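Local coordinates for protein phosphoribosylaminoimidazole-succinocarboxamide synthase (Saccharomyces cerevisiae, PDB 2CNV) that catalyses the ATP-dependent joining of L-aspartate to the carboxylate of CAIR, giving SAICAR in de novo purine biosynthesis, at residues Y124-A129 / I212-K217; I115-I120 / E181-D186; T216-G221 / D233-P238. One frame throughout, in Å; residues are numbered along the deposited sequence.

Interaction 1 of 3, residues Y124-A129 / I212-K217; sequences YITGSA and IIADTK. With SSS (N-{[5-amino-1-(5-O-phosphono-beta-D-arabinofuranosyl)-1H-imidazol-4-yl]carbonyl}-L-aspartic acid), chain D.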
# COMPACT_ATOMS: atom_id res chain seq x y z
N TYR A 124 -7.01 -12.90 -7.00
CA TYR A 124 -6.28 -14.08 -7.43
C TYR A 124 -5.80 -14.84 -6.19
O TYR A 124 -5.50 -14.23 -5.16
CB TYR A 124 -5.06 -13.68 -8.29
CG TYR A 124 -5.40 -12.94 -9.57
CD1 TYR A 124 -5.85 -11.61 -9.54
CD2 TYR A 124 -5.27 -13.56 -10.81
CE1 TYR A 124 -6.18 -10.93 -10.70
CE2 TYR A 124 -5.60 -12.88 -11.99
CZ TYR A 124 -6.05 -11.57 -11.92
OH TYR A 124 -6.37 -10.89 -13.08
N ILE A 125 -5.72 -16.16 -6.28
CA ILE A 125 -5.29 -16.95 -5.12
C ILE A 125 -3.77 -17.06 -5.07
O ILE A 125 -3.14 -17.67 -5.93
CB ILE A 125 -6.00 -18.35 -5.04
CG1 ILE A 125 -5.78 -19.00 -3.66
CG2 ILE A 125 -5.55 -19.27 -6.20
CD1 ILE A 125 -6.73 -20.15 -3.36
N THR A 126 -3.18 -16.43 -4.05
CA THR A 126 -1.73 -16.42 -3.87
C THR A 126 -1.42 -16.18 -2.38
O THR A 126 -2.35 -16.16 -1.56
CB THR A 126 -1.06 -15.37 -4.80
OG1 THR A 126 0.37 -15.52 -4.78
CG2 THR A 126 -1.44 -13.93 -4.41
N GLY A 127 -0.15 -16.03 -2.02
CA GLY A 127 0.23 -15.70 -0.63
C GLY A 127 -0.39 -16.63 0.40
O GLY A 127 -0.44 -17.84 0.20
N SER A 128 -0.88 -16.07 1.50
CA SER A 128 -1.41 -16.88 2.60
C SER A 128 -2.75 -17.53 2.27
O SER A 128 -3.14 -18.51 2.92
CB SER A 128 -1.49 -16.07 3.89
OG SER A 128 -2.50 -15.08 3.83
N ALA A 129 -3.46 -17.01 1.26
CA ALA A 129 -4.68 -17.64 0.75
C ALA A 129 -4.37 -18.97 0.11
O ALA A 129 -5.03 -19.98 0.41
CB ALA A 129 -5.37 -16.72 -0.26
N ILE A 212 -0.99 -6.82 -13.39
CA ILE A 212 -2.03 -7.50 -12.62
C ILE A 212 -1.84 -7.18 -11.14
O ILE A 212 -0.80 -7.48 -10.57
CB ILE A 212 -2.04 -9.03 -12.86
CG1 ILE A 212 -2.36 -9.34 -14.33
CG2 ILE A 212 -3.05 -9.70 -11.91
CD1 ILE A 212 -2.39 -10.82 -14.68
N ILE A 213 -2.83 -6.52 -10.54
CA ILE A 213 -2.86 -6.34 -9.09
C ILE A 213 -3.61 -7.54 -8.49
O ILE A 213 -4.85 -7.59 -8.50
CB ILE A 213 -3.49 -4.98 -8.70
CG1 ILE A 213 -2.76 -3.85 -9.45
CG2 ILE A 213 -3.47 -4.77 -7.17
CD1 ILE A 213 -3.28 -2.43 -9.16
N ALA A 214 -2.84 -8.50 -7.99
CA ALA A 214 -3.38 -9.79 -7.53
C ALA A 214 -4.27 -9.65 -6.29
O ALA A 214 -5.26 -10.38 -6.13
CB ALA A 214 -2.23 -10.74 -7.23
N ASP A 215 -3.89 -8.71 -5.42
CA ASP A 215 -4.62 -8.43 -4.20
C ASP A 215 -4.12 -7.09 -3.66
O ASP A 215 -3.13 -6.54 -4.16
CB ASP A 215 -4.45 -9.56 -3.17
CG ASP A 215 -3.00 -9.90 -2.89
OD1 ASP A 215 -2.18 -8.97 -2.77
OD2 ASP A 215 -2.66 -11.10 -2.78
N THR A 216 -4.81 -6.56 -2.65
CA THR A 216 -4.45 -5.27 -2.08
C THR A 216 -4.99 -5.17 -0.67
O THR A 216 -6.00 -5.79 -0.32
CB THR A 216 -4.99 -4.08 -2.93
OG1 THR A 216 -4.34 -2.86 -2.55
CG2 THR A 216 -6.49 -3.91 -2.78
N LYS A 217 -4.33 -4.36 0.14
CA LYS A 217 -4.77 -4.07 1.50
C LYS A 217 -5.20 -2.61 1.58
O LYS A 217 -4.39 -1.72 1.41
CB LYS A 217 -3.63 -4.37 2.48
CG LYS A 217 -3.96 -4.17 3.95
CD LYS A 217 -2.93 -4.86 4.85
CE LYS A 217 -1.61 -4.10 4.90
NZ LYS A 217 -0.50 -4.90 5.50
PA SSS D . -0.84 -12.41 2.36
O1A SSS D . 0.66 -12.52 2.38
O2A SSS D . -1.48 -12.69 3.70
O3A SSS D . -1.50 -13.07 1.19
O5' SSS D . -1.13 -10.85 2.12
C5' SSS D . -2.40 -10.25 2.38
C4' SSS D . -2.36 -8.80 1.93
O4' SSS D . -1.19 -8.19 2.48
C1' SSS D . -0.65 -7.25 1.55
N9 SSS D . 0.82 -7.08 1.70
C4 SSS D . 1.77 -7.95 2.07
O6 SSS D . 4.31 -8.98 3.21
N3 SSS D . 1.55 -9.27 2.35
C6 SSS D . 4.29 -8.01 2.46
N6 SSS D . 5.40 -7.47 1.93
C61 SSS D . 6.74 -8.00 2.17
C62 SSS D . 7.36 -7.43 3.43
C63 SSS D . 7.54 -7.57 0.94
C64 SSS D . 7.82 -8.77 0.06
O65 SSS D . 8.56 -7.64 3.63
O66 SSS D . 6.66 -6.77 4.23
O67 SSS D . 7.18 -8.87 -1.01
O68 SSS D . 8.67 -9.62 0.42
C5 SSS D . 3.01 -7.34 2.11
N7 SSS D . 2.78 -6.05 1.77
C8 SSS D . 1.45 -5.91 1.53
C2' SSS D . -1.14 -7.66 0.16
O2' SSS D . -0.18 -8.26 -0.70
C3' SSS D . -2.24 -8.65 0.42
O3' SSS D . -3.39 -8.05 -0.16
O HOH W 1 -4.24 -13.17 -2.72
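The product-type ligand SSS sits in a pocket whose phosphate and sugar ends are lined by 124-129 and 212-217, two segments tied together at Tyr124 and Ala214. Tyr124 N donates to Ala214 O at 3.2 Å, with an N-H...O angle of 135°. Beside this bond the Tyr124 ring takes a methyl over one face: Ile212 CG2 lies 3.9 Å from the ring centroid, a CH-pi contact displaced toward the CZ rim. Turning CG away from the carbonyl carbon (chi1 -61°) carries the ring back along the strand to Ile212. An alanine at Tyr124 would keep the backbone bond but is likely to leave Ile212 CG2 without the ring face it packs on, opening a gap in this buried corner.

Nearer the ligand, the CG2 methyl of Thr126 rests 3.5 Å from Asp215 OD2. A water donates to both Tyr124 O and that OD2, which also has a salt bridge to Arg242. The other oxygen, Asp215 OD1, accepts from SSS O2' at 3.0 Å and, weakly, from O3'. Across the pocket Ser128 OG gives its proton to SSS O2A at 2.6 Å, while Ser128 N donates to SSS O3A at 3.1 Å. A carboxylate on the sugar hydroxyls and a helix N-terminus at the phosphate form part of the phosphoribosyl-binding site, which Arg122, Arg242 and Ser40 help complete.

Interaction 2 of 3, residues I115-I120 / E181-D186; sequences IPLEVI and ELVGED. Unlike the reference sequence in segment 181-186: Glu185 (reference Gly). With ASP (aspartic acid), chain C; SSS (N-{[5-amino-1-(5-O-phosphono-beta-D-arabinofuranosyl)-1H-imidazol-4-yl]carbonyl}-L-aspartic acid), chain D.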
# COMPACT_ATOMS: atom_id res chain seq x y z
N ILE A 115 -11.36 2.35 11.48
CA ILE A 115 -12.02 1.05 11.34
C ILE A 115 -10.88 0.04 11.47
O ILE A 115 -10.11 -0.15 10.53
CB ILE A 115 -12.82 0.90 10.01
CG1 ILE A 115 -13.94 1.95 9.92
CG2 ILE A 115 -13.40 -0.51 9.88
CD1 ILE A 115 -14.64 2.01 8.56
N PRO A 116 -10.74 -0.58 12.66
CA PRO A 116 -9.59 -1.44 12.99
C PRO A 116 -9.60 -2.81 12.29
O PRO A 116 -9.66 -3.85 12.95
CB PRO A 116 -9.69 -1.59 14.52
CG PRO A 116 -11.12 -1.38 14.83
CD PRO A 116 -11.66 -0.44 13.80
N LEU A 117 -9.53 -2.78 10.96
CA LEU A 117 -9.41 -3.97 10.14
C LEU A 117 -8.41 -3.69 9.03
O LEU A 117 -8.32 -2.56 8.53
CB LEU A 117 -10.74 -4.31 9.46
CG LEU A 117 -11.97 -4.81 10.21
CD1 LEU A 117 -13.13 -4.89 9.22
CD2 LEU A 117 -11.71 -6.19 10.82
N GLU A 118 -7.69 -4.72 8.63
CA GLU A 118 -6.97 -4.69 7.38
C GLU A 118 -7.90 -5.22 6.30
O GLU A 118 -8.22 -6.40 6.25
CB GLU A 118 -5.68 -5.52 7.46
CG GLU A 118 -4.80 -5.23 8.69
CD GLU A 118 -4.29 -3.80 8.76
OE1 GLU A 118 -3.39 -3.43 7.97
OE2 GLU A 118 -4.79 -3.03 9.62
N VAL A 119 -8.37 -4.31 5.45
CA VAL A 119 -9.38 -4.63 4.46
C VAL A 119 -8.70 -5.11 3.19
O VAL A 119 -8.41 -4.34 2.27
CB VAL A 119 -10.33 -3.44 4.20
CG1 VAL A 119 -11.46 -3.85 3.26
CG2 VAL A 119 -10.88 -2.92 5.52
N ILE A 120 -8.44 -6.42 3.16
CA ILE A 120 -7.75 -7.07 2.06
C ILE A 120 -8.79 -7.58 1.07
O ILE A 120 -9.81 -8.15 1.47
CB ILE A 120 -6.87 -8.24 2.59
CG1 ILE A 120 -5.73 -7.68 3.46
CG2 ILE A 120 -6.35 -9.11 1.44
CD1 ILE A 120 -5.09 -8.72 4.37
N GLU A 181 -17.88 -9.09 13.94
CA GLU A 181 -17.82 -9.12 15.39
C GLU A 181 -16.96 -7.98 15.90
O GLU A 181 -17.25 -7.36 16.93
CB GLU A 181 -17.24 -10.45 15.88
CG GLU A 181 -18.16 -11.63 15.65
CD GLU A 181 -19.53 -11.40 16.26
OE1 GLU A 181 -19.58 -10.95 17.43
OE2 GLU A 181 -20.54 -11.65 15.57
N LEU A 182 -15.91 -7.69 15.14
CA LEU A 182 -14.93 -6.71 15.52
C LEU A 182 -15.41 -5.28 15.30
O LEU A 182 -15.22 -4.42 16.17
CB LEU A 182 -13.63 -6.97 14.76
CG LEU A 182 -12.43 -7.65 15.43
CD1 LEU A 182 -12.74 -8.45 16.71
CD2 LEU A 182 -11.69 -8.50 14.40
N VAL A 183 -16.04 -5.02 14.16
CA VAL A 183 -16.39 -3.64 13.82
C VAL A 183 -17.89 -3.41 13.58
O VAL A 183 -18.29 -2.31 13.22
CB VAL A 183 -15.57 -3.11 12.60
CG1 VAL A 183 -14.08 -3.34 12.81
CG2 VAL A 183 -16.03 -3.74 11.29
N GLY A 184 -18.70 -4.45 13.78
CA GLY A 184 -20.14 -4.32 13.59
C GLY A 184 -20.61 -4.94 12.29
O GLY A 184 -19.97 -4.78 11.25
N GLU A 185 -21.75 -5.62 12.36
CA GLU A 185 -22.31 -6.37 11.24
C GLU A 185 -22.63 -5.49 10.02
O GLU A 185 -22.27 -5.83 8.89
CB GLU A 185 -23.55 -7.15 11.69
CG GLU A 185 -23.30 -8.10 12.87
CD GLU A 185 -24.50 -9.00 13.18
OE1 GLU A 185 -25.56 -8.83 12.55
OE2 GLU A 185 -24.36 -9.87 14.07
N ASP A 186 -23.30 -4.37 10.25
CA ASP A 186 -23.65 -3.45 9.15
C ASP A 186 -22.40 -2.81 8.52
O ASP A 186 -22.24 -2.82 7.30
CB ASP A 186 -24.61 -2.35 9.64
CG ASP A 186 -24.94 -1.35 8.55
OD1 ASP A 186 -24.66 -0.14 8.74
OD2 ASP A 186 -25.47 -1.77 7.50
N ASP C . -24.86 -3.39 13.03
CA ASP C . -23.58 -3.43 13.78
C ASP C . -23.63 -4.31 15.03
O ASP C . -23.44 -5.53 14.94
CB ASP C . -23.10 -2.01 14.13
CG ASP C . -22.14 -1.45 13.09
OD1 ASP C . -22.32 -1.75 11.90
OD2 ASP C . -21.21 -0.70 13.48
OXT ASP C . -23.85 -3.84 16.15
PA SSS D . -0.84 -12.41 2.36
O1A SSS D . 0.66 -12.52 2.38
O2A SSS D . -1.48 -12.69 3.70
O3A SSS D . -1.50 -13.07 1.19
O5' SSS D . -1.13 -10.85 2.12
C5' SSS D . -2.40 -10.25 2.38
C4' SSS D . -2.36 -8.80 1.93
O4' SSS D . -1.19 -8.19 2.48
C1' SSS D . -0.65 -7.25 1.55
N9 SSS D . 0.82 -7.08 1.70
C4 SSS D . 1.77 -7.95 2.07
O6 SSS D . 4.31 -8.98 3.21
N3 SSS D . 1.55 -9.27 2.35
C6 SSS D . 4.29 -8.01 2.46
N6 SSS D . 5.40 -7.47 1.93
C61 SSS D . 6.74 -8.00 2.17
C62 SSS D . 7.36 -7.43 3.43
C63 SSS D . 7.54 -7.57 0.94
C64 SSS D . 7.82 -8.77 0.06
O65 SSS D . 8.56 -7.64 3.63
O66 SSS D . 6.66 -6.77 4.23
O67 SSS D . 7.18 -8.87 -1.01
O68 SSS D . 8.67 -9.62 0.42
C5 SSS D . 3.01 -7.34 2.11
N7 SSS D . 2.78 -6.05 1.77
C8 SSS D . 1.45 -5.91 1.53
C2' SSS D . -1.14 -7.66 0.16
O2' SSS D . -0.18 -8.26 -0.70
C3' SSS D . -2.24 -8.65 0.42
O3' SSS D . -3.39 -8.05 -0.16
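Chain 115-120 makes an inverse gamma turn centred on Pro116, closed by Leu117 N to Ile115 O at 2.7 Å, and comes nearest the end of helix 176-183 at Ile115 and Val183, with CA atoms 6.9 Å apart. This is an apolar sheet-to-helix contact: strand 113-122, a member of the mixed six-stranded sheet, meets the place where helix 176-183 gives way to helix 185-208. No hydrogen bond crosses it.

Val183 is the centre of the contact. With CG1 opposite the carbonyl carbon (chi1 -51°) and both methyls directed at 115-117, it is met by three residues. Leu117 and Val183 come tip to tip, Leu117 CG lying 3.7 Å from Val183 CG1 and Leu117 CD1 the same distance from Val183 CG2, so one leucine engages both valine branches. Pro116 runs past in the opposite direction, its CD 3.9 Å from Val183 CG1. Ile115 crosses at about a right angle and offers CG2 to the same methyl at 4.1 Å. Leu182 adds a looser touch, methyl to methyl, against Leu117 CD2. Ile174 packs on Leu117 and Leu182, and Leu187 of the following helix lies against Ile115.

At the far end of 115-120, Ile120 lays its CG2 and CD1 against the sugar of SSS, so the strand leads from this apolar patch to the ligand pocket. On the other segment Gly184, with phi 103°, both leaves the first helix and stands at the N-cap of the next. A free aspartic acid is bound there; Leu187 N also donates to it, and Glu185 N reaches its O at 3.1 Å with an almost straight N-H...O angle of 175°.

Interaction 3 of 3, residues T216-G221 / D233-P238; sequences TKFEFG and DEVLTP. With SSS (N-{[5-amino-1-(5-O-phosphono-beta-D-arabinofuranosyl)-1H-imidazol-4-yl]carbonyl}-L-aspartic acid), chain D.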
# COMPACT_ATOMS: atom_id res chain seq x y z
N THR A 216 -4.81 -6.56 -2.65
CA THR A 216 -4.45 -5.27 -2.08
C THR A 216 -4.99 -5.17 -0.67
O THR A 216 -6.00 -5.79 -0.32
CB THR A 216 -4.99 -4.08 -2.93
OG1 THR A 216 -4.34 -2.86 -2.55
CG2 THR A 216 -6.49 -3.91 -2.78
N LYS A 217 -4.33 -4.36 0.14
CA LYS A 217 -4.77 -4.07 1.50
C LYS A 217 -5.20 -2.61 1.58
O LYS A 217 -4.39 -1.72 1.41
CB LYS A 217 -3.63 -4.37 2.48
CG LYS A 217 -3.96 -4.17 3.95
CD LYS A 217 -2.93 -4.86 4.85
CE LYS A 217 -1.61 -4.10 4.90
NZ LYS A 217 -0.50 -4.90 5.50
N PHE A 218 -6.49 -2.38 1.80
CA PHE A 218 -6.98 -1.03 2.05
C PHE A 218 -7.08 -0.80 3.55
O PHE A 218 -7.23 -1.75 4.33
CB PHE A 218 -8.39 -0.83 1.46
CG PHE A 218 -8.47 -0.89 -0.04
CD1 PHE A 218 -7.83 0.06 -0.84
CD2 PHE A 218 -9.26 -1.85 -0.67
CE1 PHE A 218 -7.93 0.01 -2.23
CE2 PHE A 218 -9.37 -1.89 -2.05
CZ PHE A 218 -8.70 -0.97 -2.83
N GLU A 219 -7.01 0.47 3.94
CA GLU A 219 -7.48 0.87 5.26
C GLU A 219 -8.59 1.87 5.06
O GLU A 219 -8.49 2.77 4.22
CB GLU A 219 -6.36 1.46 6.11
CG GLU A 219 -6.80 1.73 7.55
CD GLU A 219 -5.68 2.24 8.45
OE1 GLU A 219 -4.50 2.10 8.08
OE2 GLU A 219 -5.98 2.78 9.54
N PHE A 220 -9.66 1.71 5.83
CA PHE A 220 -10.81 2.59 5.75
C PHE A 220 -11.04 3.25 7.09
O PHE A 220 -10.70 2.70 8.13
CB PHE A 220 -12.07 1.81 5.35
CG PHE A 220 -12.12 1.41 3.91
CD1 PHE A 220 -12.39 2.35 2.91
CD2 PHE A 220 -11.95 0.09 3.54
CE1 PHE A 220 -12.45 1.96 1.56
CE2 PHE A 220 -12.01 -0.31 2.20
CZ PHE A 220 -12.26 0.63 1.22
N GLY A 221 -11.62 4.44 7.05
CA GLY A 221 -12.04 5.15 8.24
C GLY A 221 -13.52 5.46 8.12
O GLY A 221 -14.15 5.13 7.11
N ASP A 233 -5.08 5.69 4.54
CA ASP A 233 -3.76 5.07 4.26
C ASP A 233 -3.27 5.15 2.80
O ASP A 233 -3.81 5.92 2.01
CB ASP A 233 -3.71 3.63 4.77
CG ASP A 233 -2.33 3.23 5.30
OD1 ASP A 233 -1.78 3.98 6.14
OD2 ASP A 233 -1.81 2.17 4.90
N GLU A 234 -2.25 4.37 2.45
CA GLU A 234 -1.75 4.33 1.08
C GLU A 234 -2.62 3.40 0.23
O GLU A 234 -3.22 2.44 0.74
CB GLU A 234 -0.28 3.91 1.01
CG GLU A 234 0.00 2.43 1.27
CD GLU A 234 1.45 2.03 1.01
OE1 GLU A 234 2.11 2.61 0.11
OE2 GLU A 234 1.94 1.13 1.71
N VAL A 235 -2.68 3.69 -1.06
CA VAL A 235 -3.65 3.07 -1.94
C VAL A 235 -3.00 2.41 -3.14
O VAL A 235 -2.32 3.07 -3.93
CB VAL A 235 -4.71 4.12 -2.38
CG1 VAL A 235 -5.72 3.51 -3.32
CG2 VAL A 235 -5.42 4.68 -1.16
N LEU A 236 -3.21 1.11 -3.27
CA LEU A 236 -2.84 0.32 -4.45
C LEU A 236 -1.42 0.60 -4.96
O LEU A 236 -1.22 0.87 -6.14
CB LEU A 236 -3.89 0.49 -5.56
CG LEU A 236 -5.26 -0.17 -5.27
CD1 LEU A 236 -6.40 0.64 -5.84
CD2 LEU A 236 -5.29 -1.59 -5.79
N THR A 237 -0.45 0.56 -4.05
CA THR A 237 0.97 0.65 -4.42
C THR A 237 1.59 -0.75 -4.34
O THR A 237 0.97 -1.66 -3.79
CB THR A 237 1.74 1.58 -3.46
OG1 THR A 237 1.84 0.93 -2.18
CG2 THR A 237 1.02 2.91 -3.29
N PRO A 238 2.82 -0.93 -4.88
CA PRO A 238 3.45 -2.25 -4.75
C PRO A 238 3.80 -2.62 -3.31
O PRO A 238 4.13 -3.78 -3.05
CB PRO A 238 4.74 -2.12 -5.58
CG PRO A 238 4.59 -0.90 -6.38
CD PRO A 238 3.68 0.01 -5.63
PA SSS D . -0.84 -12.41 2.36
O1A SSS D . 0.66 -12.52 2.38
O2A SSS D . -1.48 -12.69 3.70
O3A SSS D . -1.50 -13.07 1.19
O5' SSS D . -1.13 -10.85 2.12
C5' SSS D . -2.40 -10.25 2.38
C4' SSS D . -2.36 -8.80 1.93
O4' SSS D . -1.19 -8.19 2.48
C1' SSS D . -0.65 -7.25 1.55
N9 SSS D . 0.82 -7.08 1.70
C4 SSS D . 1.77 -7.95 2.07
O6 SSS D . 4.31 -8.98 3.21
N3 SSS D . 1.55 -9.27 2.35
C6 SSS D . 4.29 -8.01 2.46
N6 SSS D . 5.40 -7.47 1.93
C61 SSS D . 6.74 -8.00 2.17
C62 SSS D . 7.36 -7.43 3.43
C63 SSS D . 7.54 -7.57 0.94
C64 SSS D . 7.82 -8.77 0.06
O65 SSS D . 8.56 -7.64 3.63
O66 SSS D . 6.66 -6.77 4.23
O67 SSS D . 7.18 -8.87 -1.01
O68 SSS D . 8.67 -9.62 0.42
C5 SSS D . 3.01 -7.34 2.11
N7 SSS D . 2.78 -6.05 1.77
C8 SSS D . 1.45 -5.91 1.53
C2' SSS D . -1.14 -7.66 0.16
O2' SSS D . -0.18 -8.26 -0.70
C3' SSS D . -2.24 -8.65 0.42
O3' SSS D . -3.39 -8.05 -0.16
O HOH W 2 -4.37 -0.61 -1.19
O HOH W 3 -2.68 0.24 2.62
O HOH W 4 -6.19 2.41 1.85
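Leu236 reaches back across the hairpin and splits its two methyls between Thr216 and Phe218. It meets Thr216 at about a right angle, CD2 lying 3.6 Å from Thr216 OG1 and nearly as close to CB. The other methyl, CD1, approaches the rim of the Phe218 ring near its plane, 4.0 Å from CE1, and Val235 CG1 comes to the same edge. From within its own strand Thr216 CG2 lies over one face of that ring, 3.5 Å above the plane and offset toward the rim, so the phenyl is held at face and edge by different neighbours. With chi1 near -66° the phenyl leans to the backbone-N side, which puts CE1 beside Leu236.

Further along, Glu219 and Asp233 pack CB to CB at 3.7 Å, and their carboxylates, with planes 40° apart, bring Glu219 OE1 and Asp233 OD1 to 3.8 Å. That closeness of like charges is probably eased by Arg21, which forms a salt bridge to Asp233 OD1.

No direct hydrogen bond joins the two segments; waters fill the interval. One binds Thr216 OG1 at 2.6 Å, donates to Lys217 O and accepts from Leu236 N, while Thr216 OG1 also bonds Ser241. A second lies within hydrogen-bonding distance of Lys217 O and Glu234 O, though it cannot serve every acceptor around it at once, and a third accepts from Glu219 N. Direct pairing resumes on both flanks, at Lys217 with Ser240 and Glu219 with Val232. The arrangement is that of an antiparallel beta hairpin, strands 211-223 and 228-245, whose second strand is interrupted by an irregular loop bridged by water.

How the interactions relate
All three contacts gather on strand 211-223 and its neighbours in the mixed six-stranded sheet, where it lies between strands 113-122 and 228-245. Interactions 1 and 3 share Thr216 and Lys217, with centres about 13 Å apart; interaction 2 lies about 19 Å from the first and 15 Å from the third. Val119 O and Phe218 N, 2.8 Å apart in a probable hydrogen bond, join interactions 2 and 3 across the sheet. Along the chain, segments of interactions 1 and 2 alternate, whereas interaction 2 closes before 3 opens. All three approach SSS: the strands line the sugar side of its pocket, while the start of helix 127-136 supplies phosphate contacts.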